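Local coordinates for protein DegQ (Legionella fallonii, PDB 3PV5) that probably acts as a periplasmic serine protease and chaperone of the HtrA family, digesting or holding misfolded proteins within large 12-subunit cages, at residues 192-197 / 236-241; 202-207 / 218-223; 148-153 / 175-180. All coordinates share one frame; numbering follows the deposited sequence.

All three contacts lie in the second six-stranded antiparallel barrel of the trypsin-like protease domain. Contact 3 comes first along the chain, fastening the entry to strand 153-157 onto strand 172-179. Contact 1 pairs strand 194-196 with strand 234-238, and contact 2 falls within the chain length that contact 1 spans, setting the loop of the probable nucleophile against strand 216-221. Strands 172-179, 194-196, 234-238 and 216-221 are successive neighbours in the barrel wall, so contact 1 bridges the others: its centre is about 9 Å from that of contact 2 and about 10 Å from that of contact 3. The wall thus links the probable nucleophile's loop to the subunit interface.

Contact 1. Residues 192-197 / 236-241; sequences NFIQTD and AIPINM
Phe193 and Ile194 meet Ala236, Ile237 and Pro238 where strand 194-196 pairs antiparallel with strand 234-238, forming part of the wall of the second barrel of the trypsin fold. Phe193 comes first. Its CB sits 3.3 Å from Ala236 O, which lies near the ring plane at the ring's edge, while Phe193 CD1 is 3.9 Å from Ile237 CG1. The phenyl ring and the isoleucine chain extend together, and within its own segment Asn192 CB lies over the centre of one ring face. A large ring suits this position because it also packs on Thr221 of strand 216-221, on the far side of strand 234-238.

Ile194 makes the strand pairing proper. Its N donates to Ala236 O over 2.8 Å, and Ala236 N returns a bond to Ile194 O at 2.9 Å. Both side chains emerge on one sheet face, where the small Ala236 lets the branched isoleucine lie close: Ile194 CB is 4.2 Å from Ala236 CB. Beyond this pair, Gln195 bonds through its backbone to Ser178 and Ala179, and Asp197 OD2 reaches Phe174 N of a neighbouring subunit. Pro238, a rigid residue at the N-cap of helix 239-252, completes the apolar patch. With Ile194 CG1 anti to the carbonyl carbon, beside the backbone N (chi1 -64°), and the chain extended beyond it, Ile194 CD1 is carried out to Pro238 CB, 3.9 Å away.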
# COMPACT_ATOMS: atom_id res chain seq x y z
N ASN A 192 33.75 20.78 -16.74
CA ASN A 192 33.73 21.37 -18.10
C ASN A 192 33.47 22.90 -18.24
O ASN A 192 33.61 23.42 -19.35
CB ASN A 192 32.69 20.62 -18.98
CG ASN A 192 33.07 20.59 -20.47
OD1 ASN A 192 34.26 20.67 -20.82
ND2 ASN A 192 32.06 20.48 -21.35
N PHE A 193 33.13 23.64 -17.17
CA PHE A 193 32.82 25.09 -17.37
C PHE A 193 33.47 26.12 -16.44
O PHE A 193 34.01 25.77 -15.41
CB PHE A 193 31.37 25.27 -17.20
CG PHE A 193 30.52 24.18 -17.81
CD1 PHE A 193 30.13 24.26 -19.12
CD2 PHE A 193 30.02 23.16 -17.01
CE1 PHE A 193 29.29 23.28 -19.66
CE2 PHE A 193 29.18 22.13 -17.53
CZ PHE A 193 28.79 22.20 -18.86
N ILE A 194 33.43 27.41 -16.79
CA ILE A 194 33.78 28.45 -15.81
C ILE A 194 32.71 28.36 -14.68
O ILE A 194 31.55 28.08 -14.92
CB ILE A 194 33.65 29.80 -16.34
CG1 ILE A 194 34.62 30.10 -17.49
CG2 ILE A 194 33.79 30.85 -15.24
CD1 ILE A 194 34.18 31.43 -18.23
N GLN A 195 33.13 28.52 -13.45
CA GLN A 195 32.22 28.36 -12.38
C GLN A 195 32.29 29.64 -11.56
O GLN A 195 33.33 30.27 -11.45
CB GLN A 195 32.59 27.09 -11.62
CG GLN A 195 31.98 26.94 -10.22
CD GLN A 195 32.51 25.65 -9.42
OE1 GLN A 195 32.63 24.53 -9.99
NE2 GLN A 195 32.77 25.84 -8.09
N THR A 196 31.14 30.01 -11.03
CA THR A 196 30.85 31.29 -10.44
C THR A 196 30.01 31.07 -9.18
O THR A 196 29.36 30.04 -9.09
CB THR A 196 29.82 31.98 -11.43
OG1 THR A 196 29.65 33.35 -11.18
CG2 THR A 196 28.51 31.54 -11.09
N ASP A 197 29.87 32.08 -8.30
CA ASP A 197 28.73 32.12 -7.32
C ASP A 197 27.63 33.16 -7.67
O ASP A 197 26.94 33.66 -6.82
CB ASP A 197 29.17 32.34 -5.87
CG ASP A 197 29.80 33.64 -5.66
OD1 ASP A 197 29.83 34.51 -6.59
OD2 ASP A 197 30.35 33.78 -4.57
N ALA A 236 29.44 28.77 -16.79
CA ALA A 236 29.54 29.47 -18.06
C ALA A 236 30.49 28.79 -19.06
O ALA A 236 31.52 28.21 -18.69
CB ALA A 236 29.92 30.86 -17.87
N ILE A 237 30.07 28.80 -20.33
CA ILE A 237 30.88 28.26 -21.39
C ILE A 237 31.75 29.43 -21.81
O ILE A 237 31.23 30.48 -22.09
CB ILE A 237 30.04 27.75 -22.48
CG1 ILE A 237 29.14 26.68 -21.96
CG2 ILE A 237 30.95 27.14 -23.63
CD1 ILE A 237 28.01 26.37 -22.94
N PRO A 238 33.07 29.28 -21.75
CA PRO A 238 33.97 30.45 -21.95
C PRO A 238 33.93 31.03 -23.35
O PRO A 238 33.78 30.32 -24.31
CB PRO A 238 35.38 29.91 -21.62
CG PRO A 238 35.26 28.45 -21.66
CD PRO A 238 33.82 28.07 -21.38
N ILE A 239 34.10 32.32 -23.47
CA ILE A 239 33.74 32.99 -24.70
C ILE A 239 34.74 32.66 -25.84
O ILE A 239 34.31 32.47 -26.97
CB ILE A 239 33.59 34.48 -24.49
CG1 ILE A 239 32.81 35.09 -25.66
CG2 ILE A 239 34.92 35.12 -24.23
CD1 ILE A 239 31.34 34.53 -25.85
N ASN A 240 36.03 32.52 -25.50
CA ASN A 240 37.03 32.10 -26.51
C ASN A 240 36.58 30.84 -27.23
O ASN A 240 36.62 30.78 -28.41
CB ASN A 240 38.41 31.93 -25.88
CG ASN A 240 38.99 33.22 -25.46
OD1 ASN A 240 40.16 33.30 -25.07
ND2 ASN A 240 38.20 34.25 -25.51
N MET A 241 36.07 29.85 -26.54
CA MET A 241 35.64 28.67 -27.22
C MET A 241 34.40 29.01 -28.06
O MET A 241 34.15 28.42 -29.11
CB MET A 241 35.32 27.56 -26.20
CG MET A 241 34.88 26.19 -26.76
SD MET A 241 34.07 25.04 -25.55
CE MET A 241 32.61 25.94 -25.17

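Contact 2. Residues 202-207 / 218-223; sequences GGNSGG and GINTAI
Gly206 and Gly207 press against Asn220 and Ile219 in the tight half of this contact, which as a whole sets the Gly-Asn-Ser-Gly-Gly loop of a trypsin-fold protease against strand 216-221. Gly206 N donates to Asn220 O at 3.0 Å, and Asn220 N donates to Gly207 O at 2.8 Å. Both bonds are fairly straight. Ile219 CA adds a CA-H...O contact to the same Gly207 O at 3.3 Å. Glycine suits position 207, since a side chain there would run into the amide of Asn204. That amide's OD1 takes a weak bond from Gly207 N, while its ND2 is held by Asn159 O and Ser80 OG.

The other half is looser and more open to solvent. The engineered Gly202 is exposed and touches Ala222 CB through its carbonyl O at 3.8 Å; the small methyl of Ala222 lies against the carbonyl O atoms of Gly202 and Gly203. Ser205 OG, anti to its own carbonyl carbon (chi1 -62°), receives a long, weak bond from Ala222 N at 3.4 Å, and its stronger partner is His96 NE2. Main-chain bonding thus fixes the loop just after Ser205, consistent with holding the probable nucleophile of a Ser-His-Asp triad in place beside His96.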
# COMPACT_ATOMS: atom_id res chain seq x y z
N GLY A 202 18.51 28.48 -9.78
CA GLY A 202 19.12 27.29 -10.38
C GLY A 202 19.86 27.60 -11.66
O GLY A 202 20.32 26.68 -12.34
N GLY A 203 19.96 28.88 -11.98
CA GLY A 203 20.87 29.35 -13.02
C GLY A 203 20.21 29.70 -14.34
O GLY A 203 19.10 29.32 -14.61
N ASN A 204 20.95 30.38 -15.19
CA ASN A 204 20.49 30.67 -16.55
C ASN A 204 21.26 29.90 -17.68
O ASN A 204 22.51 29.71 -17.61
CB ASN A 204 20.61 32.16 -16.78
CG ASN A 204 20.28 32.56 -18.24
OD1 ASN A 204 21.19 32.77 -19.04
ND2 ASN A 204 18.99 32.74 -18.54
N SER A 205 20.50 29.58 -18.73
CA SER A 205 20.99 29.02 -19.99
C SER A 205 20.88 30.01 -21.16
O SER A 205 19.78 30.42 -21.54
CB SER A 205 20.09 27.87 -20.38
OG SER A 205 20.09 26.80 -19.46
N GLY A 206 21.99 30.36 -21.78
CA GLY A 206 21.97 30.99 -23.09
C GLY A 206 22.37 32.41 -22.95
O GLY A 206 22.79 33.05 -23.92
N GLY A 207 22.25 32.90 -21.70
CA GLY A 207 22.58 34.26 -21.34
C GLY A 207 24.04 34.56 -21.26
O GLY A 207 24.88 33.72 -21.50
N GLY A 218 31.70 34.78 -21.15
CA GLY A 218 31.16 33.44 -21.37
C GLY A 218 29.66 33.46 -21.59
O GLY A 218 29.03 34.50 -21.54
N ILE A 219 29.09 32.29 -21.78
CA ILE A 219 27.73 32.09 -22.09
C ILE A 219 27.17 31.12 -21.10
O ILE A 219 27.73 30.06 -20.96
CB ILE A 219 27.60 31.45 -23.53
CG1 ILE A 219 27.94 32.52 -24.59
CG2 ILE A 219 26.23 30.90 -23.75
CD1 ILE A 219 27.00 33.73 -24.60
N ASN A 220 26.05 31.46 -20.44
CA ASN A 220 25.69 30.79 -19.21
C ASN A 220 25.14 29.44 -19.50
O ASN A 220 24.46 29.26 -20.50
CB ASN A 220 24.59 31.56 -18.39
CG ASN A 220 24.91 33.01 -18.12
OD1 ASN A 220 24.03 33.90 -18.24
ND2 ASN A 220 26.09 33.26 -17.66
N THR A 221 25.23 28.51 -18.56
CA THR A 221 24.46 27.29 -18.80
C THR A 221 23.94 26.69 -17.52
O THR A 221 24.56 26.85 -16.53
CB THR A 221 25.28 26.24 -19.67
OG1 THR A 221 24.49 25.05 -19.77
CG2 THR A 221 26.60 25.89 -19.04
N ALA A 222 22.80 26.00 -17.53
CA ALA A 222 22.18 25.52 -16.26
C ALA A 222 22.05 24.01 -16.07
O ALA A 222 20.99 23.48 -16.36
CB ALA A 222 20.74 26.14 -16.09
N ILE A 223 23.04 23.34 -15.47
CA ILE A 223 22.92 21.85 -15.24
C ILE A 223 22.21 21.53 -13.89
O ILE A 223 22.30 22.32 -12.94
CB ILE A 223 24.28 21.11 -15.41
CG1 ILE A 223 25.07 21.03 -14.10
CG2 ILE A 223 25.12 21.81 -16.53
CD1 ILE A 223 26.57 20.78 -14.29

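Contact 3. Residues 148-153 / 175-180; sequences LEVGDF and GIVSAL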
# COMPACT_ATOMS: atom_id res chain seq x y z
N LEU A 148 40.64 35.29 -17.42
CA LEU A 148 39.88 35.26 -16.18
C LEU A 148 40.61 34.66 -15.01
O LEU A 148 41.27 33.65 -15.16
CB LEU A 148 38.66 34.39 -16.37
CG LEU A 148 37.44 35.06 -16.97
CD1 LEU A 148 36.37 34.00 -17.10
CD2 LEU A 148 36.96 36.30 -16.09
N GLU A 149 40.40 35.23 -13.82
CA GLU A 149 40.88 34.65 -12.57
C GLU A 149 39.82 34.51 -11.50
O GLU A 149 38.91 35.36 -11.35
CB GLU A 149 41.98 35.48 -11.98
CG GLU A 149 43.05 35.90 -12.97
CD GLU A 149 44.25 36.35 -12.23
OE1 GLU A 149 44.50 37.57 -12.16
OE2 GLU A 149 44.88 35.45 -11.63
N VAL A 150 39.99 33.44 -10.72
CA VAL A 150 39.23 33.20 -9.50
C VAL A 150 39.34 34.44 -8.70
O VAL A 150 40.45 34.93 -8.51
CB VAL A 150 39.83 32.06 -8.77
CG1 VAL A 150 39.24 31.98 -7.32
CG2 VAL A 150 39.58 30.83 -9.57
N GLY A 151 38.19 34.99 -8.33
CA GLY A 151 38.17 36.27 -7.61
C GLY A 151 37.70 37.48 -8.38
O GLY A 151 37.38 38.47 -7.78
N ASP A 152 37.66 37.43 -9.70
CA ASP A 152 37.15 38.54 -10.49
C ASP A 152 35.64 38.62 -10.32
O ASP A 152 34.93 37.60 -10.24
CB ASP A 152 37.45 38.33 -11.98
CG ASP A 152 38.97 38.49 -12.35
OD1 ASP A 152 39.74 39.25 -11.71
OD2 ASP A 152 39.38 37.86 -13.35
N PHE A 153 35.15 39.83 -10.25
CA PHE A 153 33.73 40.04 -10.17
C PHE A 153 33.08 39.90 -11.52
O PHE A 153 33.61 40.42 -12.50
CB PHE A 153 33.45 41.44 -9.62
CG PHE A 153 33.89 41.61 -8.22
CD1 PHE A 153 34.92 42.47 -7.91
CD2 PHE A 153 33.28 40.89 -7.22
CE1 PHE A 153 35.36 42.62 -6.54
CE2 PHE A 153 33.68 41.03 -5.85
CZ PHE A 153 34.72 41.89 -5.51
N GLY A 175 28.49 38.31 -8.60
CA GLY A 175 29.41 37.50 -7.79
C GLY A 175 30.84 37.49 -8.26
O GLY A 175 31.33 38.42 -8.92
N ILE A 176 31.55 36.41 -7.93
CA ILE A 176 32.91 36.26 -8.43
C ILE A 176 33.04 34.97 -9.18
O ILE A 176 32.22 34.05 -9.05
CB ILE A 176 33.88 36.28 -7.29
CG1 ILE A 176 33.84 34.93 -6.56
CG2 ILE A 176 33.56 37.46 -6.43
CD1 ILE A 176 34.76 34.80 -5.44
N VAL A 177 34.06 34.88 -10.02
CA VAL A 177 34.49 33.56 -10.55
C VAL A 177 34.97 32.68 -9.38
O VAL A 177 35.83 33.11 -8.68
CB VAL A 177 35.72 33.79 -11.53
CG1 VAL A 177 36.29 32.44 -12.09
CG2 VAL A 177 35.32 34.75 -12.67
N SER A 178 34.41 31.48 -9.17
CA SER A 178 34.81 30.61 -8.04
C SER A 178 35.88 29.59 -8.42
O SER A 178 36.57 29.13 -7.51
CB SER A 178 33.71 29.66 -7.48
OG SER A 178 32.43 30.14 -7.62
N ALA A 179 35.83 29.09 -9.65
CA ALA A 179 36.83 28.13 -10.17
C ALA A 179 36.87 28.15 -11.71
O ALA A 179 35.85 28.25 -12.36
CB ALA A 179 36.53 26.70 -9.68
N LEU A 180 38.07 28.03 -12.26
CA LEU A 180 38.26 28.00 -13.69
C LEU A 180 38.01 26.64 -14.27
O LEU A 180 38.09 25.64 -13.59
CB LEU A 180 39.67 28.43 -14.04
CG LEU A 180 40.04 29.85 -13.61
CD1 LEU A 180 41.48 30.10 -14.06
CD2 LEU A 180 39.11 30.90 -14.13
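A type II beta turn, Glu149 to Asp152, leads the chain into strand 153-157 of the second trypsin-like barrel and lies along the neighbouring strand 172-179. Asp152 N closes it with a bond to Glu149 O at 2.9 Å. Gly151 occupies the third place of the turn, where the positive phi (107°) favours glycine. From there its N donates to Val177 O at 3.0 Å, and Val177 N donates to Asp152 O at 2.9 Å. Inside the turn, Glu149 N donates to Asp152 OD2 at 2.9 Å, meeting it from above the carboxylate plane, so the aspartate braces its own turn; OD1 is held by Ser20 of a neighbouring subunit.

Around these bonds the aliphatic groups pack together. Val177 directs its two methyls toward the turn: CG2 is met by Leu148 CD2 at 4.1 Å, and CG1 faces Val150 CG2. That same Val150 methyl packs against Leu180 CG at 4.2 Å, and Leu180 CD2 extends to Leu148 O. Branched valine and leucine suit these places, since their methyls fill the interface between turn and strand.

Further on, Phe153 and Ile176 form a non-hydrogen-bonded antiparallel pair. Ile176 CG1 sits between the backbone N and the carbonyl carbon (chi1 76°), which turns CG2 anti to the carbonyl carbon and obliquely toward the ring, 3.5 Å from Phe153 CD2. The ring meets that of Phe174 of its own chain with planes about 15° apart, and Phe174 of the neighbouring subunit edge-to-face. Backbone bonds and apolar packing thus hold this turn, presenting Asp152 and Phe153 to the subunit interface.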